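Putative HTH-type transcriptional regulator PF0864 (Pyrococcus furiosus, PDB 2IA0) is probably a sequence-specific DNA-binding transcriptional regulator of the AsnC family, with a winged helix-turn-helix domain joined to a dimeric alpha+beta barrel domain. Local coordinates at residues D17-I22 / K53-R58; E36-E39 / P44-T47. All blocks are in the same frame, centred on the assembly; numbering follows the deposited sequence.

Contact 1 of 2, residues D17-I22 / K53-R58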
ATOM      1  N   ASP A  17     -19.758  -5.775  16.020  1.00 16.80           N
ATOM      2  CA  ASP A  17     -19.765  -4.368  15.648  1.00 15.88           C
ATOM      3  C   ASP A  17     -18.785  -3.499  16.449  1.00 14.98           C
ATOM      4  O   ASP A  17     -18.152  -2.596  15.887  1.00 14.51           O
ATOM      5  CB  ASP A  17     -21.188  -3.793  15.667  1.00 16.33           C
ATOM      6  CG  ASP A  17     -22.061  -4.343  14.533  1.00 18.11           C
ATOM      7  OD1 ASP A  17     -21.511  -4.916  13.561  1.00 19.99           O
ATOM      8  OD2 ASP A  17     -23.305  -4.218  14.607  1.00 20.94           O
ATOM      9  N   LEU A  18     -18.642  -3.774  17.743  1.00 13.53           N
ATOM     10  CA  LEU A  18     -17.698  -3.023  18.585  1.00 12.94           C
ATOM     11  C   LEU A  18     -16.242  -3.274  18.179  1.00 13.26           C
ATOM     12  O   LEU A  18     -15.450  -2.354  18.143  1.00 13.46           O
ATOM     13  CB  LEU A  18     -17.906  -3.325  20.087  1.00 11.97           C
ATOM     14  CG  LEU A  18     -16.962  -2.646  21.084  1.00 10.42           C
ATOM     15  CD1 LEU A  18     -16.840  -1.091  20.840  1.00  7.34           C
ATOM     16  CD2 LEU A  18     -17.436  -2.964  22.512  1.00  8.18           C
ATOM     17  N   ASP A  19     -15.895  -4.519  17.879  1.00 14.40           N
ATOM     18  CA  ASP A  19     -14.580  -4.822  17.314  1.00 15.57           C
ATOM     19  C   ASP A  19     -14.279  -3.986  16.076  1.00 15.85           C
ATOM     20  O   ASP A  19     -13.231  -3.344  16.023  1.00 16.25           O
ATOM     21  CB  ASP A  19     -14.453  -6.312  16.998  1.00 16.08           C
ATOM     22  CG  ASP A  19     -14.253  -7.150  18.255  1.00 18.90           C
ATOM     23  OD1 ASP A  19     -14.789  -8.282  18.310  1.00 20.36           O
ATOM     24  OD2 ASP A  19     -13.584  -6.660  19.207  1.00 22.41           O
ATOM     25  N   ARG A  20     -15.213  -3.986  15.113  1.00 15.52           N
ATOM     26  CA  ARG A  20     -15.077  -3.264  13.845  1.00 15.46           C
ATOM     27  C   ARG A  20     -14.992  -1.770  14.055  1.00 15.27           C
ATOM     28  O   ARG A  20     -14.158  -1.097  13.433  1.00 14.45           O
ATOM     29  CB  ARG A  20     -16.251  -3.572  12.894  1.00 15.60           C
ATOM     30  CG  ARG A  20     -16.266  -4.995  12.347  1.00 16.06           C
ATOM     31  CD  ARG A  20     -17.518  -5.258  11.485  1.00 18.93           C
ATOM     32  NE  ARG A  20     -17.905  -6.680  11.499  1.00 21.42           N
ATOM     33  CZ  ARG A  20     -18.956  -7.171  12.176  1.00 24.61           C
ATOM     34  NH1 ARG A  20     -19.749  -6.370  12.877  1.00 23.74           N
ATOM     35  NH2 ARG A  20     -19.236  -8.473  12.140  1.00 26.15           N
ATOM     36  N   ASN A  21     -15.857  -1.255  14.932  1.00 15.53           N
ATOM     37  CA  ASN A  21     -15.870   0.154  15.247  1.00 16.37           C
ATOM     38  C   ASN A  21     -14.562   0.655  15.840  1.00 16.59           C
ATOM     39  O   ASN A  21     -14.106   1.714  15.440  1.00 18.02           O
ATOM     40  CB  ASN A  21     -17.042   0.504  16.152  1.00 17.29           C
ATOM     41  CG  ASN A  21     -18.316   0.758  15.382  1.00 18.33           C
ATOM     42  OD1 ASN A  21     -18.276   1.232  14.256  1.00 21.56           O
ATOM     43  ND2 ASN A  21     -19.460   0.446  15.993  1.00 20.11           N
ATOM     44  N   ILE A  22     -13.970  -0.098  16.778  1.00 16.27           N
ATOM     45  CA  ILE A  22     -12.618   0.160  17.312  1.00 15.81           C
ATOM     46  C   ILE A  22     -11.552   0.190  16.215  1.00 16.13           C
ATOM     47  O   ILE A  22     -10.734   1.098  16.166  1.00 16.19           O
ATOM     48  CB  ILE A  22     -12.180  -0.931  18.360  1.00 15.92           C
ATOM     49  CG1 ILE A  22     -12.912  -0.774  19.699  1.00 16.02           C
ATOM     50  CG2 ILE A  22     -10.657  -0.916  18.603  1.00 14.22           C
ATOM     51  CD1 ILE A  22     -12.742  -1.976  20.653  1.00 11.22           C
ATOM     52  N   LYS A  53      -6.367  -5.451  23.453  1.00 19.53           N
ATOM     53  CA  LYS A  53      -5.410  -6.504  23.785  1.00 19.44           C
ATOM     54  C   LYS A  53      -5.733  -7.790  23.027  1.00 19.45           C
ATOM     55  O   LYS A  53      -4.833  -8.459  22.542  1.00 19.81           O
ATOM     56  CB  LYS A  53      -5.339  -6.769  25.302  1.00 19.81           C
ATOM     57  CG  LYS A  53      -4.391  -5.845  26.065  1.00 20.87           C
ATOM     58  CD  LYS A  53      -4.548  -5.955  27.591  1.00 25.60           C
ATOM     59  CE  LYS A  53      -3.601  -7.006  28.240  1.00 27.07           C
ATOM     60  NZ  LYS A  53      -3.546  -6.930  29.775  1.00 29.39           N
ATOM     61  N   LYS A  54      -7.013  -8.116  22.913  1.00 19.62           N
ATOM     62  CA  LYS A  54      -7.445  -9.354  22.277  1.00 20.42           C
ATOM     63  C   LYS A  54      -7.187  -9.335  20.764  1.00 20.51           C
ATOM     64  O   LYS A  54      -6.731 -10.336  20.199  1.00 21.39           O
ATOM     65  CB  LYS A  54      -8.920  -9.627  22.596  1.00 20.51           C
ATOM     66  CG  LYS A  54      -9.279 -11.091  22.762  1.00 22.03           C
ATOM     67  CD  LYS A  54      -8.734 -11.683  24.083  1.00 23.40           C
ATOM     68  CE  LYS A  54      -8.697 -13.220  23.993  1.00 23.38           C
ATOM     69  NZ  LYS A  54      -7.794 -13.847  25.002  1.00 24.25           N
ATOM     70  N   LEU A  55      -7.450  -8.198  20.113  1.00 20.14           N
ATOM     71  CA  LEU A  55      -7.205  -8.046  18.662  1.00 18.98           C
ATOM     72  C   LEU A  55      -5.719  -8.043  18.345  1.00 19.03           C
ATOM     73  O   LEU A  55      -5.286  -8.584  17.321  1.00 18.93           O
ATOM     74  CB  LEU A  55      -7.872  -6.784  18.105  1.00 18.33           C
ATOM     75  CG  LEU A  55      -9.386  -6.672  18.249  1.00 16.39           C
ATOM     76  CD1 LEU A  55      -9.813  -5.230  18.143  1.00 15.35           C
ATOM     77  CD2 LEU A  55     -10.104  -7.525  17.220  1.00 17.40           C
ATOM     78  N   GLN A  56      -4.944  -7.443  19.239  1.00 19.40           N
ATOM     79  CA  GLN A  56      -3.494  -7.497  19.155  1.00 20.13           C
ATOM     80  C   GLN A  56      -2.957  -8.932  19.306  1.00 20.77           C
ATOM     81  O   GLN A  56      -2.122  -9.353  18.508  1.00 21.25           O
ATOM     82  CB  GLN A  56      -2.865  -6.548  20.182  1.00 20.14           C
ATOM     83  CG  GLN A  56      -3.026  -5.057  19.860  1.00 19.77           C
ATOM     84  CD  GLN A  56      -2.585  -4.148  21.023  1.00 20.75           C
ATOM     85  OE1 GLN A  56      -2.558  -4.558  22.176  1.00 21.51           O
ATOM     86  NE2 GLN A  56      -2.259  -2.912  20.715  1.00 19.90           N
ATOM     87  N   GLU A  57      -3.445  -9.685  20.299  1.00 21.08           N
ATOM     88  CA  GLU A  57      -3.019 -11.086  20.491  1.00 21.74           C
ATOM     89  C   GLU A  57      -3.325 -11.979  19.288  1.00 21.34           C
ATOM     90  O   GLU A  57      -2.481 -12.766  18.871  1.00 21.88           O
ATOM     91  CB  GLU A  57      -3.669 -11.736  21.725  1.00 21.91           C
ATOM     92  CG  GLU A  57      -3.180 -11.290  23.077  1.00 23.22           C
ATOM     93  CD  GLU A  57      -4.104 -11.801  24.193  1.00 26.03           C
ATOM     94  OE1 GLU A  57      -4.396 -13.021  24.224  1.00 24.34           O
ATOM     95  OE2 GLU A  57      -4.551 -10.986  25.033  1.00 27.47           O
ATOM     96  N   ARG A  58      -4.533 -11.876  18.744  1.00 20.97           N
ATOM     97  CA  ARG A  58      -4.917 -12.682  17.572  1.00 20.52           C
ATOM     98  C   ARG A  58      -4.322 -12.193  16.246  1.00 19.23           C
ATOM     99  O   ARG A  58      -4.542 -12.816  15.205  1.00 18.87           O
ATOM    100  CB  ARG A  58      -6.439 -12.786  17.467  1.00 20.79           C
ATOM    101  CG  ARG A  58      -7.082 -13.518  18.660  1.00 25.73           C
ATOM    102  CD  ARG A  58      -8.637 -13.526  18.591  1.00 32.75           C
ATOM    103  NE  ARG A  58      -9.250 -14.278  19.709  1.00 36.38           N
ATOM    104  CZ  ARG A  58     -10.576 -14.442  19.876  1.00 38.84           C
ATOM    105  NH1 ARG A  58     -11.422 -13.903  18.987  1.00 39.08           N
ATOM    106  NH2 ARG A  58     -11.069 -15.138  20.921  1.00 36.47           N
TER
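The carboxylate of Asp-19 meets the branched end of Leu-55 from above its plane: both methyls lie on the same side of the group, and neither is level with it. CD2 of Leu-55 is 4.1 Å from OD2 of Asp-19 and stands almost over the carboxylate carbon, CG of Asp-19, at 4.3 Å. CD1 of Leu-55 reaches the same oxygen, OD2 of Asp-19, at 4.2 Å. The two side chains approach at a slant, Asp-19 from helix 17-26 and Leu-55 from near the end of helix 45-57. With chi1 at -60°, Leu-55 sets CG opposite its own carbonyl carbon and sends the fork across to the other helix. One turn on, Ile-22 adds a looser apolar touch, its CG2 4.4 Å from CD1 of Leu-55. Backbones stay well apart, with 8.2 Å between CA of Asp-19 and CA of Leu-55, and no hydrogen bond links the two segments. Leu-15 and Val-60 also pack on Leu-55, so the leucine is buried by more than the helix it faces. Asp-19 OD2 forms a salt bridge with Arg-51, one turn before Leu-55, while the backbone N of Asp-19 is hydrogen-bonded to the carboxylate of Asp-16. Arg-58 carries a further positive group, but its NH1 remains 6.6 Å from OD1 of Asp-19. Helix 17-26 is thus joined to helix 45-57, the recognition helix in the usual helix-turn-helix scheme, by contact of Leu-55 with the Asp-19 carboxylate and, more loosely, with Ile-22, and by the salt bridge of Asp-19 to Arg-51. The arginine probably favours the ionised form of this buried aspartate, and the leucine methyls beside it would help keep water from the pair.

Contact 2 of 2, residues E36-E39 / P44-T47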
ATOM      1  N   GLU A  36     -10.480   7.954  25.282  1.00 18.59           N
ATOM      2  CA  GLU A  36     -11.070   8.638  24.110  1.00 17.73           C
ATOM      3  C   GLU A  36     -11.921   7.706  23.275  1.00 17.96           C
ATOM      4  O   GLU A  36     -12.965   8.101  22.771  1.00 18.31           O
ATOM      5  CB  GLU A  36      -9.990   9.199  23.211  1.00 17.89           C
ATOM      6  CG  GLU A  36      -9.244  10.392  23.755  1.00 17.56           C
ATOM      7  CD  GLU A  36      -8.047  10.710  22.889  1.00 17.58           C
ATOM      8  OE1 GLU A  36      -8.062  11.736  22.170  1.00 20.14           O
ATOM      9  OE2 GLU A  36      -7.096   9.906  22.891  1.00 16.39           O
ATOM     10  N   LEU A  37     -11.484   6.460  23.118  1.00 17.90           N
ATOM     11  CA  LEU A  37     -12.279   5.466  22.373  1.00 17.26           C
ATOM     12  C   LEU A  37     -13.550   5.085  23.117  1.00 17.40           C
ATOM     13  O   LEU A  37     -14.587   4.815  22.509  1.00 17.99           O
ATOM     14  CB  LEU A  37     -11.457   4.217  22.090  1.00 16.47           C
ATOM     15  CG  LEU A  37     -10.431   4.291  20.976  1.00 15.90           C
ATOM     16  CD1 LEU A  37      -9.426   3.191  21.193  1.00 14.33           C
ATOM     17  CD2 LEU A  37     -11.080   4.201  19.593  1.00 13.37           C
ATOM     18  N   SER A  38     -13.465   5.071  24.436  1.00 17.46           N
ATOM     19  CA  SER A  38     -14.608   4.727  25.283  1.00 18.15           C
ATOM     20  C   SER A  38     -15.669   5.844  25.260  1.00 18.25           C
ATOM     21  O   SER A  38     -16.861   5.583  25.229  1.00 18.19           O
ATOM     22  CB  SER A  38     -14.124   4.446  26.712  1.00 17.69           C
ATOM     23  OG  SER A  38     -15.138   4.764  27.646  1.00 19.86           O
ATOM     24  N   GLU A  39     -15.207   7.086  25.277  1.00 18.49           N
ATOM     25  CA  GLU A  39     -16.059   8.260  25.120  1.00 19.19           C
ATOM     26  C   GLU A  39     -16.712   8.292  23.736  1.00 18.60           C
ATOM     27  O   GLU A  39     -17.917   8.451  23.632  1.00 18.67           O
ATOM     28  CB  GLU A  39     -15.218   9.508  25.438  1.00 19.72           C
ATOM     29  CG  GLU A  39     -15.549  10.794  24.747  1.00 22.91           C
ATOM     30  CD  GLU A  39     -14.461  11.845  24.984  1.00 25.93           C
ATOM     31  OE1 GLU A  39     -13.318  11.689  24.485  1.00 27.39           O
ATOM     32  OE2 GLU A  39     -14.750  12.838  25.674  1.00 29.26           O
ATOM     33  N   PRO A  44     -17.588   0.948  28.374  1.00 18.18           N
ATOM     34  CA  PRO A  44     -16.666   1.153  29.481  1.00 18.01           C
ATOM     35  C   PRO A  44     -15.213   1.002  29.025  1.00 18.24           C
ATOM     36  O   PRO A  44     -14.918   0.184  28.133  1.00 18.64           O
ATOM     37  CB  PRO A  44     -17.036   0.036  30.462  1.00 17.81           C
ATOM     38  CG  PRO A  44     -18.359  -0.395  30.083  1.00 16.77           C
ATOM     39  CD  PRO A  44     -18.475  -0.203  28.613  1.00 17.69           C
ATOM     40  N   GLU A  45     -14.330   1.800  29.624  1.00 18.04           N
ATOM     41  CA  GLU A  45     -12.906   1.769  29.334  1.00 18.50           C
ATOM     42  C   GLU A  45     -12.272   0.379  29.358  1.00 18.27           C
ATOM     43  O   GLU A  45     -11.490   0.068  28.485  1.00 18.09           O
ATOM     44  CB  GLU A  45     -12.159   2.679  30.295  1.00 18.93           C
ATOM     45  CG  GLU A  45     -12.107   4.114  29.863  1.00 22.47           C
ATOM     46  CD  GLU A  45     -11.358   4.983  30.849  1.00 25.10           C
ATOM     47  OE1 GLU A  45     -12.000   5.848  31.461  1.00 27.62           O
ATOM     48  OE2 GLU A  45     -10.138   4.796  31.018  1.00 27.07           O
ATOM     49  N   SER A  46     -12.602  -0.433  30.364  1.00 18.43           N
ATOM     50  CA  SER A  46     -12.076  -1.793  30.497  1.00 19.01           C
ATOM     51  C   SER A  46     -12.521  -2.760  29.395  1.00 19.11           C
ATOM     52  O   SER A  46     -11.810  -3.713  29.090  1.00 19.30           O
ATOM     53  CB  SER A  46     -12.419  -2.388  31.873  1.00 19.20           C
ATOM     54  OG  SER A  46     -11.974  -1.563  32.947  1.00 20.77           O
ATOM     55  N   THR A  47     -13.695  -2.542  28.813  1.00 19.30           N
ATOM     56  CA  THR A  47     -14.074  -3.312  27.618  1.00 19.68           C
ATOM     57  C   THR A  47     -13.235  -2.947  26.391  1.00 19.67           C
ATOM     58  O   THR A  47     -12.742  -3.837  25.715  1.00 20.29           O
ATOM     59  CB  THR A  47     -15.555  -3.185  27.275  1.00 19.65           C
ATOM     60  OG1 THR A  47     -16.307  -3.276  28.486  1.00 20.49           O
ATOM     61  CG2 THR A  47     -15.962  -4.316  26.343  1.00 18.77           C
TER
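Ser-38 turns its hydroxyl opposite the backbone N (chi1 151°), with OG beside the carbonyl carbon, and this carries OG to the start of helix 45-57, next to Glu-45. From the other side, Glu-45 lays its CG methylene alongside the serine: chi1 of -85° swings CG over, and the chain then runs straight on beyond it (chi2 180°). CB and OG of Ser-38 both lie 3.8 Å from CG of Glu-45. OG of Ser-38 also comes to 3.7 Å from the backbone N of Glu-45, but the two are not hydrogen-bonded; the hydroxyl is instead bonded to the carbonyl O of Lys-43, in the turn between the helices. Pro-44 takes the N-cap position, and its carbonyl carbon is 4.0 Å from OG of Ser-38. O of Pro-44 accepts a weak hydrogen bond from the backbone N of Thr-47, 3.1 Å away, in the first turn of the helix. The helices come close here, the CA atoms of Ser-38 and Glu-45 being 5.3 Å apart. Glu-45 reaches back along helix 34-41 to Ile-34 and Ser-35, while Leu-37 and Ser-38 pack on Ile-48, so the contact closes the turn of the predicted helix-turn-helix motif, between helix 34-41 and the opening turn of helix 45-57.

In the fold
Helix 45-57 serves both contacts, one near each end: contact 2 holds its first turn against helix 34-41, contact 1 its last turns against helix 17-26. Contact 2 is nested within the chain loop closed by contact 1, and their centres lie about 13 Å apart. Contact 1 is buried and pairs leucine packing with a carboxylate in a salt bridge with an arginine of the shared helix; contact 2 lies at the surface, where a small serine and the aliphatic part of a glutamate meet beside a polar turn. Ile-22 and Leu-37, one from each partner helix, both pack on Ile-52, tying the three helices of the DNA-binding domain together.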